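Local coordinates for protein nucleoporin NUP170 (Chaetomium thermophilum, PDB 5HAX) that is a nucleoporin that probably serves as a structural scaffold component of the nuclear pore complex, pairing a beta-propeller with an alpha-helical region, at residues Thr601-Lys606 with Thr716-Phe721; Leu593-Leu598 with Glu630-Leu635. One frame throughout, in Å; residues are numbered along the deposited sequence.

Both contacts are largely buried and belong to the helical part of the chain that follows the beta-propeller, with their centres about 15 Å apart. They share one side in sequence: helix 586-599 supplies Leu593-Leu598 to contact 2, and the loop that follows it supplies Thr601-Lys606 to contact 1. Contact 2 joins two regular helices mainly through apolar side chains, with Asn631 the polar exception and water bridging polar groups. Contact 1 sets a turn against the start of helix 717-722, where backbone N-H groups of the first turn and a Lys-Glu pair form direct hydrogen bonds and a salt bridge. Its Lys604 is solvent-exposed, whereas five of six touching residues of contact 2 are buried.

Contact 1: residues Thr601-Lys606 with Thr716-Phe721; sequences TLWKAK and TYEQLF
Glu718, in the first turn of helix 717-722, crosses the indole of Trp603 obliquely, its CB, CG and CD following one another past the five-membered ring and NE1. Its CB sits over one face of the five-membered ring, 3.7 Å from the ring centroid, a CH-pi contact. CG, anti to the backbone N (chi1 174°), continues over the same indole and comes 3.5 Å from Trp603 CE2. The chain stays extended, bringing the carboxylate carbon CD to 3.3 Å from Trp603 NE1, with carboxylate and ring planes 33° apart. At the tip, OE2 turns its syn lone pair to Lys604 NZ in a 2.9 Å salt bridge; the lysine, bent at chi2, runs alongside the glutamate. OE1 instead accepts from Asn14 ND2, while Asn14 OD1 takes the indole N-H, so one asparagine of helix 5-20 fixes both groups.

The backbones meet alongside. A type I turn from Leu602 to Ala605 presents two carbonyls to the beginning of the helix. Glu718 N donates to Trp603 O on a lone pair in the carbonyl plane (2.9 Å). Tyr717 N donates to Ala605 O almost along the C=O axis (3.1 Å). These bonds occupy N-H groups that the first helical turn cannot pair internally. Thr716 and Gln719 close the same end as a capping box: Thr716 OG1 accepts from Gln719 N, and Thr716 N donates to Gln719 OE1 from above the carbonyl plane.

Beside these bonds, Leu602 CG stands over the centre of the Tyr717 ring, 4.0 Å from its centroid, and Trp603 CZ3 meets the edge of Phe721. Helix 5-20 packs on Trp603 through Ala10, Val13 and Leu17, helix 622-640 lies against Leu602 and Tyr717, and helix 663-694 adjoins Tyr717 and Phe721.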
ATOM      1  N   THR A 601      12.549  10.578   4.451  1.00 41.96           N
ATOM      2  CA  THR A 601      12.845   9.431   5.303  1.00 47.02           C
ATOM      3  C   THR A 601      14.081   9.641   6.170  1.00 50.40           C
ATOM      4  O   THR A 601      14.294   8.865   7.108  1.00 49.53           O
ATOM      5  CB  THR A 601      13.047   8.169   4.458  1.00 50.47           C
ATOM      6  OG1 THR A 601      14.182   8.340   3.598  1.00 64.66           O
ATOM      7  CG2 THR A 601      11.812   7.870   3.617  1.00 57.73           C
ATOM      8  N   LEU A 602      14.886  10.665   5.885  1.00 53.68           N
ATOM      9  CA  LEU A 602      16.152  10.916   6.569  1.00 52.06           C
ATOM     10  C   LEU A 602      16.057  12.027   7.604  1.00 45.04           C
ATOM     11  O   LEU A 602      16.489  11.849   8.747  1.00 47.92           O
ATOM     12  CB  LEU A 602      17.227  11.290   5.540  1.00 51.00           C
ATOM     13  CG  LEU A 602      18.298  10.257   5.202  1.00 59.45           C
ATOM     14  CD1 LEU A 602      17.674   8.924   4.843  1.00 64.43           C
ATOM     15  CD2 LEU A 602      19.157  10.776   4.058  1.00 56.43           C
ATOM     16  N   TRP A 603      15.477  13.162   7.211  1.00 48.29           N
ATOM     17  CA  TRP A 603      15.594  14.429   7.925  1.00 50.70           C
ATOM     18  C   TRP A 603      15.513  14.291   9.443  1.00 53.32           C
ATOM     19  O   TRP A 603      16.477  14.590  10.157  1.00 53.49           O
ATOM     20  CB  TRP A 603      14.502  15.371   7.409  1.00 44.25           C
ATOM     21  CG  TRP A 603      14.734  16.811   7.716  1.00 48.39           C
ATOM     22  CD1 TRP A 603      14.074  17.566   8.637  1.00 51.96           C
ATOM     23  CD2 TRP A 603      15.689  17.678   7.093  1.00 47.18           C
ATOM     24  NE1 TRP A 603      14.556  18.852   8.627  1.00 53.75           N
ATOM     25  CE2 TRP A 603      15.549  18.946   7.688  1.00 49.84           C
ATOM     26  CE3 TRP A 603      16.646  17.505   6.088  1.00 50.24           C
ATOM     27  CZ2 TRP A 603      16.331  20.036   7.314  1.00 51.16           C
ATOM     28  CZ3 TRP A 603      17.423  18.590   5.719  1.00 48.27           C
ATOM     29  CH2 TRP A 603      17.261  19.838   6.332  1.00 54.82           C
ATOM     30  N   LYS A 604      14.370  13.843   9.955  1.00 51.03           N
ATOM     31  CA  LYS A 604      14.143  13.784  11.394  1.00 52.76           C
ATOM     32  C   LYS A 604      14.628  12.486  12.025  1.00 47.42           C
ATOM     33  O   LYS A 604      14.498  12.322  13.243  1.00 62.28           O
ATOM     34  CB  LYS A 604      12.653  13.977  11.696  1.00 52.79           C
ATOM     35  CG  LYS A 604      12.122  15.359  11.342  1.00 54.97           C
ATOM     36  CD  LYS A 604      12.697  16.433  12.255  1.00 52.77           C
ATOM     37  CE  LYS A 604      12.149  17.807  11.909  1.00 53.11           C
ATOM     38  NZ  LYS A 604      12.633  18.850  12.851  1.00 59.48           N
ATOM     39  N   ALA A 605      15.188  11.570  11.241  1.00 49.52           N
ATOM     40  CA  ALA A 605      15.649  10.299  11.772  1.00 49.73           C
ATOM     41  C   ALA A 605      17.008  10.447  12.446  1.00 62.20           C
ATOM     42  O   ALA A 605      17.841  11.267  12.046  1.00 55.95           O
ATOM     43  CB  ALA A 605      15.745   9.258  10.658  1.00 55.20           C
ATOM     44  N   LYS A 606      17.223   9.643  13.485  1.00 61.05           N
ATOM     45  CA  LYS A 606      18.542   9.532  14.090  1.00 66.97           C
ATOM     46  C   LYS A 606      19.507   8.880  13.108  1.00 65.33           C
ATOM     47  O   LYS A 606      19.133   8.004  12.327  1.00 64.03           O
ATOM     48  CB  LYS A 606      18.480   8.706  15.376  1.00 65.83           C
ATOM     49  CG  LYS A 606      17.503   9.219  16.422  1.00 65.10           C
ATOM     50  CD  LYS A 606      17.921  10.571  16.973  1.00 70.62           C
ATOM     51  CE  LYS A 606      17.044  10.979  18.147  1.00 69.47           C
ATOM     52  NZ  LYS A 606      17.340  12.360  18.615  1.00 84.03           N
ATOM     53  N   THR A 716      20.510  13.783  14.655  1.00 60.47           N
ATOM     54  CA  THR A 716      19.624  13.582  13.518  1.00 61.26           C
ATOM     55  C   THR A 716      20.329  13.984  12.227  1.00 60.57           C
ATOM     56  O   THR A 716      21.368  14.648  12.234  1.00 56.82           O
ATOM     57  CB  THR A 716      18.332  14.390  13.681  1.00 55.00           C
ATOM     58  OG1 THR A 716      18.621  15.788  13.573  1.00 57.30           O
ATOM     59  CG2 THR A 716      17.680  14.106  15.027  1.00 63.80           C
ATOM     60  N   TYR A 717      19.745  13.568  11.101  1.00 60.55           N
ATOM     61  CA  TYR A 717      20.281  13.974   9.807  1.00 54.00           C
ATOM     62  C   TYR A 717      20.101  15.470   9.584  1.00 53.26           C
ATOM     63  O   TYR A 717      20.966  16.121   8.987  1.00 54.59           O
ATOM     64  CB  TYR A 717      19.615  13.179   8.685  1.00 51.62           C
ATOM     65  CG  TYR A 717      20.279  11.849   8.415  1.00 59.59           C
ATOM     66  CD1 TYR A 717      21.408  11.768   7.609  1.00 52.39           C
ATOM     67  CD2 TYR A 717      19.781  10.674   8.965  1.00 57.21           C
ATOM     68  CE1 TYR A 717      22.021  10.555   7.356  1.00 56.49           C
ATOM     69  CE2 TYR A 717      20.388   9.457   8.717  1.00 56.56           C
ATOM     70  CZ  TYR A 717      21.508   9.403   7.913  1.00 53.61           C
ATOM     71  OH  TYR A 717      22.116   8.195   7.661  1.00 55.74           O
ATOM     72  N   GLU A 718      18.986  16.032  10.058  1.00 46.82           N
ATOM     73  CA  GLU A 718      18.789  17.476   9.976  1.00 50.88           C
ATOM     74  C   GLU A 718      19.942  18.221  10.637  1.00 55.04           C
ATOM     75  O   GLU A 718      20.491  19.174  10.070  1.00 52.44           O
ATOM     76  CB  GLU A 718      17.463  17.864  10.631  1.00 49.36           C
ATOM     77  CG  GLU A 718      17.240  19.370  10.721  1.00 47.63           C
ATOM     78  CD  GLU A 718      15.969  19.739  11.457  1.00 52.42           C
ATOM     79  OE1 GLU A 718      15.530  20.901  11.327  1.00 56.30           O
ATOM     80  OE2 GLU A 718      15.419  18.878  12.175  1.00 56.50           O
ATOM     81  N   GLN A 719      20.315  17.804  11.849  1.00 56.32           N
ATOM     82  CA  GLN A 719      21.396  18.473  12.567  1.00 59.16           C
ATOM     83  C   GLN A 719      22.719  18.314  11.830  1.00 51.52           C
ATOM     84  O   GLN A 719      23.503  19.265  11.729  1.00 58.35           O
ATOM     85  CB  GLN A 719      21.492  17.913  13.984  1.00 55.66           C
ATOM     86  CG  GLN A 719      20.248  18.173  14.827  1.00 58.86           C
ATOM     87  CD  GLN A 719      20.078  17.186  15.969  1.00 64.90           C
ATOM     88  OE1 GLN A 719      20.782  16.180  16.052  1.00 65.07           O
ATOM     89  NE2 GLN A 719      19.131  17.471  16.857  1.00 69.23           N
ATOM     90  N   LEU A 720      22.982  17.114  11.308  1.00 52.48           N
ATOM     91  CA  LEU A 720      24.183  16.883  10.514  1.00 56.26           C
ATOM     92  C   LEU A 720      24.232  17.803   9.299  1.00 56.79           C
ATOM     93  O   LEU A 720      25.301  18.302   8.932  1.00 58.16           O
ATOM     94  CB  LEU A 720      24.230  15.420  10.078  1.00 55.48           C
ATOM     95  CG  LEU A 720      25.364  14.995   9.145  1.00 49.47           C
ATOM     96  CD1 LEU A 720      26.700  15.094   9.856  1.00 59.90           C
ATOM     97  CD2 LEU A 720      25.122  13.581   8.634  1.00 53.14           C
ATOM     98  N   PHE A 721      23.081  18.040   8.667  1.00 55.01           N
ATOM     99  CA  PHE A 721      23.048  18.779   7.409  1.00 54.81           C
ATOM    100  C   PHE A 721      23.095  20.287   7.606  1.00 49.03           C
ATOM    101  O   PHE A 721      23.669  20.991   6.768  1.00 57.10           O
ATOM    102  CB  PHE A 721      21.778  18.431   6.621  1.00 55.38           C
ATOM    103  CG  PHE A 721      21.710  17.004   6.144  1.00 51.85           C
ATOM    104  CD1 PHE A 721      22.859  16.269   5.897  1.00 53.11           C
ATOM    105  CD2 PHE A 721      20.481  16.401   5.929  1.00 53.81           C
ATOM    106  CE1 PHE A 721      22.781  14.963   5.452  1.00 53.02           C
ATOM    107  CE2 PHE A 721      20.401  15.096   5.485  1.00 54.42           C
ATOM    108  CZ  PHE A 721      21.551  14.377   5.246  1.00 51.78           C
TER

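Contact 2: residues Leu593-Leu598 with Glu630-Leu635; sequences LYLTRL and ENVERL
Tyr594 and Leu635 reach toward each other tip to tip, each with CG anti to its backbone N. Both methyls of Leu635 lie beside one ring bond of the tyrosine, with CD2 3.9 Å from Tyr594 CD2 and CD1 within 4.1 Å of Tyr594 CE2. One turn further along helix 586-599, Leu598 crosses Asn631 obliquely: its CD2 touches Asn631 CB at 3.8 Å and also flanks the amide nitrogen ND2. Leu595 is more loosely engaged, its CD1 4.4 Å from Val632 CG2.

The two segments run nearly antiparallel, at 161° between their N-to-C directions, with axes 10.4 Å apart at closest approach. Antiparallel packing of this kind is consistent with the alpha-helical, TPR-like clan to which the family is assigned. Two waters bridge polar groups of the facing helices. One donates to Asn631 O (2.8 Å) and hydrogen-bonds Tyr594 OH; the other donates to Leu598 O (2.7 Å) and accepts only a weak bond from Asn631 ND2.

In the next shell, Leu598 CD1 rests 3.8 Å above the plane of the Tyr594 ring, toward its rim, which probably helps to hold the ring's orientation. Phe467 meets that ring edge-to-face, and Gln536 NE2 supplies a further hydrogen bond to the tyrosine hydroxyl. Leu530 of helix 522-533 packs against both Tyr594 and Leu635. From helix 663-694, Met679 touches Leu595, Val632 and Leu635, while Arg597 forms salt bridges with Asp20 and Glu524, tying helix 586-599 to helices 5-20 and 522-533.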
ATOM      1  N   LEU A 593       9.953  21.504  -2.649  1.00 45.37           N
ATOM      2  CA  LEU A 593       9.066  20.359  -2.468  1.00 45.18           C
ATOM      3  C   LEU A 593       9.742  19.073  -2.922  1.00 44.50           C
ATOM      4  O   LEU A 593       9.748  18.072  -2.197  1.00 42.23           O
ATOM      5  CB  LEU A 593       7.762  20.589  -3.233  1.00 45.65           C
ATOM      6  CG  LEU A 593       6.641  19.566  -3.030  1.00 47.95           C
ATOM      7  CD1 LEU A 593       6.234  19.481  -1.565  1.00 38.98           C
ATOM      8  CD2 LEU A 593       5.445  19.927  -3.901  1.00 46.99           C
ATOM      9  N   TYR A 594      10.331  19.089  -4.120  1.00 43.25           N
ATOM     10  CA  TYR A 594      11.026  17.912  -4.629  1.00 40.25           C
ATOM     11  C   TYR A 594      12.161  17.498  -3.700  1.00 45.55           C
ATOM     12  O   TYR A 594      12.270  16.327  -3.318  1.00 44.35           O
ATOM     13  CB  TYR A 594      11.552  18.192  -6.037  1.00 39.61           C
ATOM     14  CG  TYR A 594      12.242  17.013  -6.681  1.00 46.31           C
ATOM     15  CD1 TYR A 594      11.647  15.761  -6.693  1.00 46.98           C
ATOM     16  CD2 TYR A 594      13.484  17.155  -7.287  1.00 50.09           C
ATOM     17  CE1 TYR A 594      12.271  14.677  -7.283  1.00 48.26           C
ATOM     18  CE2 TYR A 594      14.116  16.077  -7.881  1.00 46.40           C
ATOM     19  CZ  TYR A 594      13.505  14.841  -7.877  1.00 48.03           C
ATOM     20  OH  TYR A 594      14.126  13.763  -8.464  1.00 42.77           O
ATOM     21  N   LEU A 595      13.020  18.451  -3.324  1.00 47.57           N
ATOM     22  CA  LEU A 595      14.157  18.132  -2.465  1.00 44.63           C
ATOM     23  C   LEU A 595      13.702  17.551  -1.132  1.00 43.55           C
ATOM     24  O   LEU A 595      14.278  16.569  -0.647  1.00 44.15           O
ATOM     25  CB  LEU A 595      15.009  19.381  -2.234  1.00 50.86           C
ATOM     26  CG  LEU A 595      16.165  19.220  -1.240  1.00 48.77           C
ATOM     27  CD1 LEU A 595      17.123  18.134  -1.702  1.00 48.99           C
ATOM     28  CD2 LEU A 595      16.891  20.542  -1.047  1.00 46.00           C
ATOM     29  N   THR A 596      12.681  18.155  -0.520  1.00 39.12           N
ATOM     30  CA  THR A 596      12.178  17.655   0.756  1.00 50.05           C
ATOM     31  C   THR A 596      11.749  16.201   0.639  1.00 42.33           C
ATOM     32  O   THR A 596      12.105  15.364   1.476  1.00 43.91           O
ATOM     33  CB  THR A 596      11.009  18.518   1.231  1.00 49.62           C
ATOM     34  OG1 THR A 596      11.459  19.863   1.439  1.00 46.74           O
ATOM     35  CG2 THR A 596      10.421  17.970   2.534  1.00 51.10           C
ATOM     36  N   ARG A 597      10.986  15.880  -0.407  1.00 39.53           N
ATOM     37  CA  ARG A 597      10.463  14.528  -0.560  1.00 42.47           C
ATOM     38  C   ARG A 597      11.576  13.522  -0.825  1.00 46.16           C
ATOM     39  O   ARG A 597      11.423  12.335  -0.521  1.00 51.30           O
ATOM     40  CB  ARG A 597       9.419  14.507  -1.680  1.00 36.71           C
ATOM     41  CG  ARG A 597       8.134  15.238  -1.304  1.00 38.10           C
ATOM     42  CD  ARG A 597       7.206  15.447  -2.494  1.00 41.15           C
ATOM     43  NE  ARG A 597       5.904  15.969  -2.074  1.00 38.14           N
ATOM     44  CZ  ARG A 597       4.935  16.339  -2.907  1.00 37.70           C
ATOM     45  NH1 ARG A 597       5.111  16.253  -4.220  1.00 40.33           N
ATOM     46  NH2 ARG A 597       3.787  16.799  -2.427  1.00 42.76           N
ATOM     47  N   LEU A 598      12.706  13.973  -1.374  1.00 45.14           N
ATOM     48  CA  LEU A 598      13.834  13.070  -1.582  1.00 45.51           C
ATOM     49  C   LEU A 598      14.490  12.660  -0.266  1.00 41.83           C
ATOM     50  O   LEU A 598      15.105  11.588  -0.195  1.00 44.59           O
ATOM     51  CB  LEU A 598      14.873  13.715  -2.502  1.00 44.43           C
ATOM     52  CG  LEU A 598      14.508  13.913  -3.973  1.00 52.21           C
ATOM     53  CD1 LEU A 598      15.667  14.590  -4.691  1.00 57.73           C
ATOM     54  CD2 LEU A 598      14.146  12.601  -4.659  1.00 46.67           C
ATOM     55  N   GLU A 630      22.214   9.806  -4.840  1.00 47.27           N
ATOM     56  CA  GLU A 630      22.181   9.883  -6.296  1.00 60.63           C
ATOM     57  C   GLU A 630      21.082  10.825  -6.768  1.00 55.18           C
ATOM     58  O   GLU A 630      21.298  11.639  -7.674  1.00 52.17           O
ATOM     59  CB  GLU A 630      21.981   8.490  -6.891  1.00 53.61           C
ATOM     60  CG  GLU A 630      23.174   7.563  -6.720  1.00 69.06           C
ATOM     61  CD  GLU A 630      22.905   6.168  -7.254  1.00 79.37           C
ATOM     62  OE1 GLU A 630      21.787   5.925  -7.756  1.00 78.92           O
ATOM     63  OE2 GLU A 630      23.813   5.313  -7.169  1.00 88.07           O
ATOM     64  N   ASN A 631      19.895  10.732  -6.162  1.00 53.73           N
ATOM     65  CA  ASN A 631      18.797  11.614  -6.541  1.00 52.09           C
ATOM     66  C   ASN A 631      19.142  13.073  -6.269  1.00 43.35           C
ATOM     67  O   ASN A 631      18.886  13.944  -7.109  1.00 43.46           O
ATOM     68  CB  ASN A 631      17.521  11.220  -5.795  1.00 51.65           C
ATOM     69  CG  ASN A 631      16.920   9.924  -6.306  1.00 56.79           C
ATOM     70  OD1 ASN A 631      17.183   9.502  -7.432  1.00 52.26           O
ATOM     71  ND2 ASN A 631      16.098   9.289  -5.479  1.00 48.32           N
ATOM     72  N   VAL A 632      19.718  13.361  -5.099  1.00 43.54           N
ATOM     73  CA  VAL A 632      20.113  14.731  -4.783  1.00 51.63           C
ATOM     74  C   VAL A 632      21.152  15.225  -5.782  1.00 49.21           C
ATOM     75  O   VAL A 632      21.095  16.370  -6.245  1.00 42.63           O
ATOM     76  CB  VAL A 632      20.640  14.815  -3.337  1.00 50.40           C
ATOM     77  CG1 VAL A 632      21.250  16.187  -3.055  1.00 51.27           C
ATOM     78  CG2 VAL A 632      19.524  14.517  -2.342  1.00 47.39           C
ATOM     79  N   GLU A 633      22.115  14.369  -6.133  1.00 50.77           N
ATOM     80  CA  GLU A 633      23.182  14.780  -7.041  1.00 54.86           C
ATOM     81  C   GLU A 633      22.656  15.023  -8.450  1.00 53.14           C
ATOM     82  O   GLU A 633      23.072  15.979  -9.115  1.00 49.45           O
ATOM     83  CB  GLU A 633      24.289  13.728  -7.052  1.00 48.80           C
ATOM     84  CG  GLU A 633      25.158  13.740  -5.801  1.00 63.89           C
ATOM     85  CD  GLU A 633      25.993  15.006  -5.677  1.00 70.09           C
ATOM     86  OE1 GLU A 633      26.561  15.242  -4.591  1.00 68.14           O
ATOM     87  OE2 GLU A 633      26.081  15.767  -6.664  1.00 65.04           O
ATOM     88  N   ARG A 634      21.751  14.166  -8.931  1.00 50.49           N
ATOM     89  CA  ARG A 634      21.162  14.390 -10.249  1.00 51.49           C
ATOM     90  C   ARG A 634      20.378  15.695 -10.281  1.00 47.37           C
ATOM     91  O   ARG A 634      20.364  16.396 -11.300  1.00 49.74           O
ATOM     92  CB  ARG A 634      20.269  13.215 -10.646  1.00 61.62           C
ATOM     93  CG  ARG A 634      21.011  12.087 -11.348  1.00 71.49           C
ATOM     94  CD  ARG A 634      20.128  11.362 -12.357  1.00 83.44           C
ATOM     95  NE  ARG A 634      19.707  12.231 -13.456  1.00 89.42           N
ATOM     96  CZ  ARG A 634      19.193  11.797 -14.604  1.00 91.36           C
ATOM     97  NH1 ARG A 634      18.836  12.664 -15.543  1.00 83.06           N
ATOM     98  NH2 ARG A 634      19.037  10.496 -14.820  1.00 88.89           N
ATOM     99  N   LEU A 635      19.716  16.038  -9.174  1.00 46.82           N
ATOM    100  CA  LEU A 635      19.053  17.334  -9.079  1.00 50.91           C
ATOM    101  C   LEU A 635      20.068  18.469  -9.159  1.00 49.37           C
ATOM    102  O   LEU A 635      19.871  19.449  -9.885  1.00 53.93           O
ATOM    103  CB  LEU A 635      18.246  17.417  -7.781  1.00 42.61           C
ATOM    104  CG  LEU A 635      17.623  18.775  -7.439  1.00 52.54           C
ATOM    105  CD1 LEU A 635      16.695  19.255  -8.550  1.00 41.27           C
ATOM    106  CD2 LEU A 635      16.878  18.690  -6.115  1.00 54.61           C
TER
HETATM  107  O   HOH W   1      16.758  13.631  -8.882  1.00 45.06           O
HETATM  108  O   HOH W   2      15.094   9.925  -2.345  1.00 50.70           O